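Long-range contact in transcriptional regulator, LRP/AsnC family (Neisseria meningitidis, PDB 2P5V), which probably binds specific DNA sequences to regulate transcription, as other members of the Lrp/AsnC family do, and also binds calcium ions: residues Lys10-Glu21 with Thr151-Leu160. Sequence-based numbering, arbitrary orientation.
Sequences KTDIKILQVLQE and TTSLPLNHLL
Gln20 uses both ends of its side-chain amide to grip the backbone of Leu154, a clear example of how a glutamine can anchor a C-terminal tail to a helix. Its OE1 accepts from Leu154 N at 2.8 Å, the donor tilted 33° from the carbonyl plane, while its NE2 gives a nearly straight bond (176°) to Leu154 O at 3.1 Å. The second bond lies in the carbonyl plane of Leu154 and on a lone pair, and the acceptor also sits in the plane of the Gln20 amide, so the pair of bonds fixes the amide's rotation. Beyond CG the glutamine chain is extended (chi2 -166°), which carries the amide across to the tail.

Water reinforces this polar end. One molecule bridges Gln20 O and Thr152 OG1, tying the last turn of the helix to the tail, and Thr151 OG1 accepts from Ser153 N in an ST turn that shapes the tail there.

Helix 10-21 is the first long helix of the winged helix-turn-helix domain, and the chain that leaves strand 136-150 returns to lie along it, joining the C-terminal end to the DNA-binding domain. The second subunit covers part of this contact, its Phe115 packing on Leu154 and its Leu61 on Gln20.

Toward the start of the helix the contact is apolar. Leu156 puts CD1 against Leu16 CB at 3.6 Å, and its CB passes Ile13 CG2. Ile13 CD1 reaches Leu159 CB at 3.5 Å, its CG1 meets Leu160 CD2 at 3.8 Å, and that same methyl touches Lys10 CG at 4.1 Å.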
loop_
_atom_site.group_PDB
_atom_site.type_symbol
_atom_site.label_atom_id
_atom_site.label_comp_id
_atom_site.label_asym_id
_atom_site.label_seq_id
_atom_site.Cartn_x
_atom_site.Cartn_y
_atom_site.Cartn_z
ATOM N N LYS G 10 -39.697 -19.203 -18.515
ATOM C CA LYS G 10 -39.197 -20.210 -17.572
ATOM C C LYS G 10 -38.569 -21.450 -18.226
ATOM O O LYS G 10 -37.651 -22.049 -17.654
ATOM C CB LYS G 10 -40.314 -20.638 -16.611
ATOM C CG LYS G 10 -39.841 -21.529 -15.464
ATOM C CD LYS G 10 -40.886 -21.659 -14.358
ATOM C CE LYS G 10 -42.116 -22.435 -14.811
ATOM N NZ LYS G 10 -43.082 -22.648 -13.691
ATOM N N THR G 11 -39.052 -21.836 -19.410
ATOM C CA THR G 11 -38.522 -23.031 -20.080
ATOM C C THR G 11 -37.252 -22.716 -20.889
ATOM O O THR G 11 -36.394 -23.584 -21.065
ATOM C CB THR G 11 -39.588 -23.765 -20.951
ATOM O OG1 THR G 11 -39.581 -23.252 -22.286
ATOM C CG2 THR G 11 -40.983 -23.636 -20.339
ATOM N N ASP G 12 -37.132 -21.476 -21.363
ATOM C CA ASP G 12 -35.887 -21.002 -21.975
ATOM C C ASP G 12 -34.767 -20.908 -20.926
ATOM O O ASP G 12 -33.600 -21.207 -21.220
ATOM C CB ASP G 12 -36.096 -19.645 -22.659
ATOM C CG ASP G 12 -36.963 -19.744 -23.902
ATOM O OD1 ASP G 12 -36.597 -20.496 -24.834
ATOM O OD2 ASP G 12 -38.014 -19.066 -23.952
ATOM N N ILE G 13 -35.123 -20.504 -19.706
ATOM C CA ILE G 13 -34.174 -20.528 -18.587
ATOM C C ILE G 13 -33.686 -21.955 -18.354
ATOM O O ILE G 13 -32.480 -22.203 -18.306
ATOM C CB ILE G 13 -34.791 -19.992 -17.264
ATOM C CG1 ILE G 13 -35.187 -18.514 -17.386
ATOM C CG2 ILE G 13 -33.817 -20.175 -16.101
ATOM C CD1 ILE G 13 -34.049 -17.593 -17.771
ATOM N N LYS G 14 -34.631 -22.881 -18.221
ATOM C CA LYS G 14 -34.332 -24.298 -17.995
ATOM C C LYS G 14 -33.347 -24.859 -19.022
ATOM O O LYS G 14 -32.408 -25.566 -18.661
ATOM C CB LYS G 14 -35.628 -25.117 -18.019
ATOM C CG LYS G 14 -35.459 -26.611 -17.742
ATOM C CD LYS G 14 -35.018 -26.879 -16.311
ATOM C CE LYS G 14 -35.173 -28.352 -15.947
ATOM N NZ LYS G 14 -35.306 -28.557 -14.477
ATOM N N ILE G 15 -33.573 -24.541 -20.296
ATOM C CA ILE G 15 -32.689 -24.970 -21.389
ATOM C C ILE G 15 -31.258 -24.442 -21.222
ATOM O O ILE G 15 -30.288 -25.162 -21.467
ATOM C CB ILE G 15 -33.234 -24.509 -22.767
ATOM C CG1 ILE G 15 -34.435 -25.358 -23.181
ATOM C CG2 ILE G 15 -32.156 -24.599 -23.831
ATOM C CD1 ILE G 15 -35.111 -24.883 -24.461
ATOM N N LEU G 16 -31.135 -23.179 -20.824
ATOM C CA LEU G 16 -29.820 -22.564 -20.612
ATOM C C LEU G 16 -29.103 -23.167 -19.405
ATOM O O LEU G 16 -27.896 -23.392 -19.440
ATOM C CB LEU G 16 -29.950 -21.048 -20.455
ATOM C CG LEU G 16 -30.445 -20.307 -21.701
ATOM C CD1 LEU G 16 -30.981 -18.939 -21.320
ATOM C CD2 LEU G 16 -29.351 -20.184 -22.754
ATOM N N GLN G 17 -29.847 -23.436 -18.341
ATOM C CA GLN G 17 -29.276 -24.091 -17.171
ATOM C C GLN G 17 -28.764 -25.483 -17.523
ATOM O O GLN G 17 -27.667 -25.865 -17.112
ATOM C CB GLN G 17 -30.306 -24.188 -16.052
ATOM C CG GLN G 17 -30.708 -22.842 -15.457
ATOM C CD GLN G 17 -31.884 -22.956 -14.504
ATOM O OE1 GLN G 17 -32.499 -24.015 -14.379
ATOM N NE2 GLN G 17 -32.202 -21.863 -13.829
ATOM N N VAL G 18 -29.561 -26.233 -18.283
ATOM C CA VAL G 18 -29.188 -27.591 -18.678
ATOM C C VAL G 18 -27.910 -27.582 -19.513
ATOM O O VAL G 18 -26.975 -28.334 -19.235
ATOM C CB VAL G 18 -30.314 -28.292 -19.482
ATOM C CG1 VAL G 18 -29.778 -29.513 -20.222
ATOM C CG2 VAL G 18 -31.464 -28.688 -18.563
ATOM N N LEU G 19 -27.880 -26.732 -20.532
ATOM C CA LEU G 19 -26.747 -26.679 -21.460
ATOM C C LEU G 19 -25.457 -26.133 -20.828
ATOM O O LEU G 19 -24.357 -26.509 -21.244
ATOM C CB LEU G 19 -27.108 -25.842 -22.692
ATOM C CG LEU G 19 -28.107 -26.470 -23.664
ATOM C CD1 LEU G 19 -28.504 -25.444 -24.720
ATOM C CD2 LEU G 19 -27.534 -27.736 -24.308
ATOM N N GLN G 20 -25.593 -25.237 -19.848
ATOM C CA GLN G 20 -24.429 -24.704 -19.143
ATOM C C GLN G 20 -23.679 -25.811 -18.413
ATOM O O GLN G 20 -22.450 -25.807 -18.374
ATOM C CB GLN G 20 -24.823 -23.596 -18.162
ATOM C CG GLN G 20 -24.929 -22.226 -18.810
ATOM C CD GLN G 20 -24.977 -21.095 -17.807
ATOM O OE1 GLN G 20 -24.286 -20.087 -17.965
ATOM N NE2 GLN G 20 -25.781 -21.258 -16.761
ATOM N N GLU G 21 -24.428 -26.757 -17.854
ATOM C CA GLU G 21 -23.853 -27.904 -17.158
ATOM C C GLU G 21 -23.486 -29.052 -18.093
ATOM O O GLU G 21 -22.488 -29.728 -17.872
ATOM C CB GLU G 21 -24.809 -28.395 -16.067
ATOM C CG GLU G 21 -24.862 -27.478 -14.858
ATOM C CD GLU G 21 -23.498 -27.308 -14.202
ATOM O OE1 GLU G 21 -22.903 -28.318 -13.774
ATOM O OE2 GLU G 21 -23.014 -26.160 -14.126
ATOM N N THR G 151 -16.940 -22.581 -11.496
ATOM C CA THR G 151 -17.920 -22.918 -12.523
ATOM C C THR G 151 -17.997 -21.819 -13.595
ATOM O O THR G 151 -17.634 -20.676 -13.357
ATOM C CB THR G 151 -19.323 -23.203 -11.919
ATOM O OG1 THR G 151 -20.264 -23.401 -12.982
ATOM C CG2 THR G 151 -19.803 -22.059 -11.012
ATOM N N THR G 152 -18.453 -22.204 -14.781
ATOM C CA THR G 152 -18.666 -21.280 -15.897
ATOM C C THR G 152 -20.143 -20.882 -16.007
ATOM O O THR G 152 -20.500 -19.988 -16.775
ATOM C CB THR G 152 -18.235 -21.928 -17.230
ATOM O OG1 THR G 152 -18.899 -23.186 -17.389
ATOM C CG2 THR G 152 -16.739 -22.154 -17.257
ATOM N N SER G 153 -20.991 -21.538 -15.222
ATOM C CA SER G 153 -22.420 -21.323 -15.285
ATOM C C SER G 153 -22.811 -20.008 -14.626
ATOM O O SER G 153 -22.526 -19.777 -13.444
ATOM C CB SER G 153 -23.163 -22.474 -14.613
ATOM O OG SER G 153 -22.688 -23.706 -15.106
ATOM N N LEU G 154 -23.460 -19.152 -15.412
ATOM C CA LEU G 154 -23.982 -17.884 -14.926
ATOM C C LEU G 154 -25.269 -18.160 -14.168
ATOM O O LEU G 154 -25.976 -19.126 -14.486
ATOM C CB LEU G 154 -24.264 -16.932 -16.089
ATOM C CG LEU G 154 -23.056 -16.360 -16.837
ATOM C CD1 LEU G 154 -23.502 -15.634 -18.117
ATOM C CD2 LEU G 154 -22.276 -15.427 -15.937
ATOM N N PRO G 155 -25.577 -17.316 -13.166
ATOM C CA PRO G 155 -26.832 -17.424 -12.428
ATOM C C PRO G 155 -27.941 -16.813 -13.272
ATOM O O PRO G 155 -27.732 -15.769 -13.896
ATOM C CB PRO G 155 -26.568 -16.585 -11.178
ATOM C CG PRO G 155 -25.634 -15.518 -11.652
ATOM C CD PRO G 155 -24.764 -16.175 -12.698
ATOM N N LEU G 156 -29.097 -17.464 -13.320
ATOM C CA LEU G 156 -30.161 -17.031 -14.236
ATOM C C LEU G 156 -31.496 -16.744 -13.549
ATOM O O LEU G 156 -32.460 -16.379 -14.215
ATOM C CB LEU G 156 -30.345 -18.059 -15.366
ATOM C CG LEU G 156 -29.097 -18.330 -16.223
ATOM C CD1 LEU G 156 -29.391 -19.303 -17.369
ATOM C CD2 LEU G 156 -28.480 -17.032 -16.761
ATOM N N ASN G 157 -31.523 -16.848 -12.221
ATOM C CA ASN G 157 -32.763 -16.742 -11.444
ATOM C C ASN G 157 -33.423 -15.371 -11.529
ATOM O O ASN G 157 -34.643 -15.256 -11.400
ATOM C CB ASN G 157 -32.488 -17.085 -9.980
ATOM C CG ASN G 157 -31.896 -18.468 -9.817
ATOM O OD1 ASN G 157 -32.439 -19.450 -10.333
ATOM N ND2 ASN G 157 -30.766 -18.554 -9.116
ATOM N N HIS G 158 -32.610 -14.340 -11.748
ATOM C CA HIS G 158 -33.102 -12.973 -11.921
ATOM C C HIS G 158 -33.998 -12.791 -13.142
ATOM O O HIS G 158 -34.803 -11.868 -13.185
ATOM C CB HIS G 158 -31.938 -11.976 -11.984
ATOM C CG HIS G 158 -31.000 -12.190 -13.132
ATOM N ND1 HIS G 158 -29.966 -13.104 -13.092
ATOM C CD2 HIS G 158 -30.910 -11.574 -14.335
ATOM C CE1 HIS G 158 -29.296 -13.056 -14.229
ATOM N NE2 HIS G 158 -29.845 -12.133 -14.999
ATOM N N LEU G 159 -33.858 -13.670 -14.127
ATOM C CA LEU G 159 -34.665 -13.592 -15.340
ATOM C C LEU G 159 -36.091 -14.128 -15.148
ATOM O O LEU G 159 -36.938 -13.945 -16.022
ATOM C CB LEU G 159 -33.960 -14.324 -16.487
ATOM C CG LEU G 159 -32.570 -13.778 -16.843
ATOM C CD1 LEU G 159 -31.899 -14.643 -17.902
ATOM C CD2 LEU G 159 -32.649 -12.317 -17.293
ATOM N N LEU G 160 -36.353 -14.764 -14.004
ATOM C CA LEU G 160 -37.679 -15.310 -13.685
ATOM C C LEU G 160 -38.577 -14.246 -13.057
ATOM O O LEU G 160 -38.268 -13.719 -11.988
ATOM C CB LEU G 160 -37.550 -16.499 -12.728
ATOM C CG LEU G 160 -36.677 -17.654 -13.221
ATOM C CD1 LEU G 160 -36.299 -18.576 -12.072
ATOM C CD2 LEU G 160 -37.383 -18.422 -14.325
HETATM O O HOH W 1 -21.426 -22.850 -18.520
HETATM O O HOH W 2 -21.959 -19.589 -19.002
HETATM O O HOH W 3 -20.977 -25.320 -15.798
#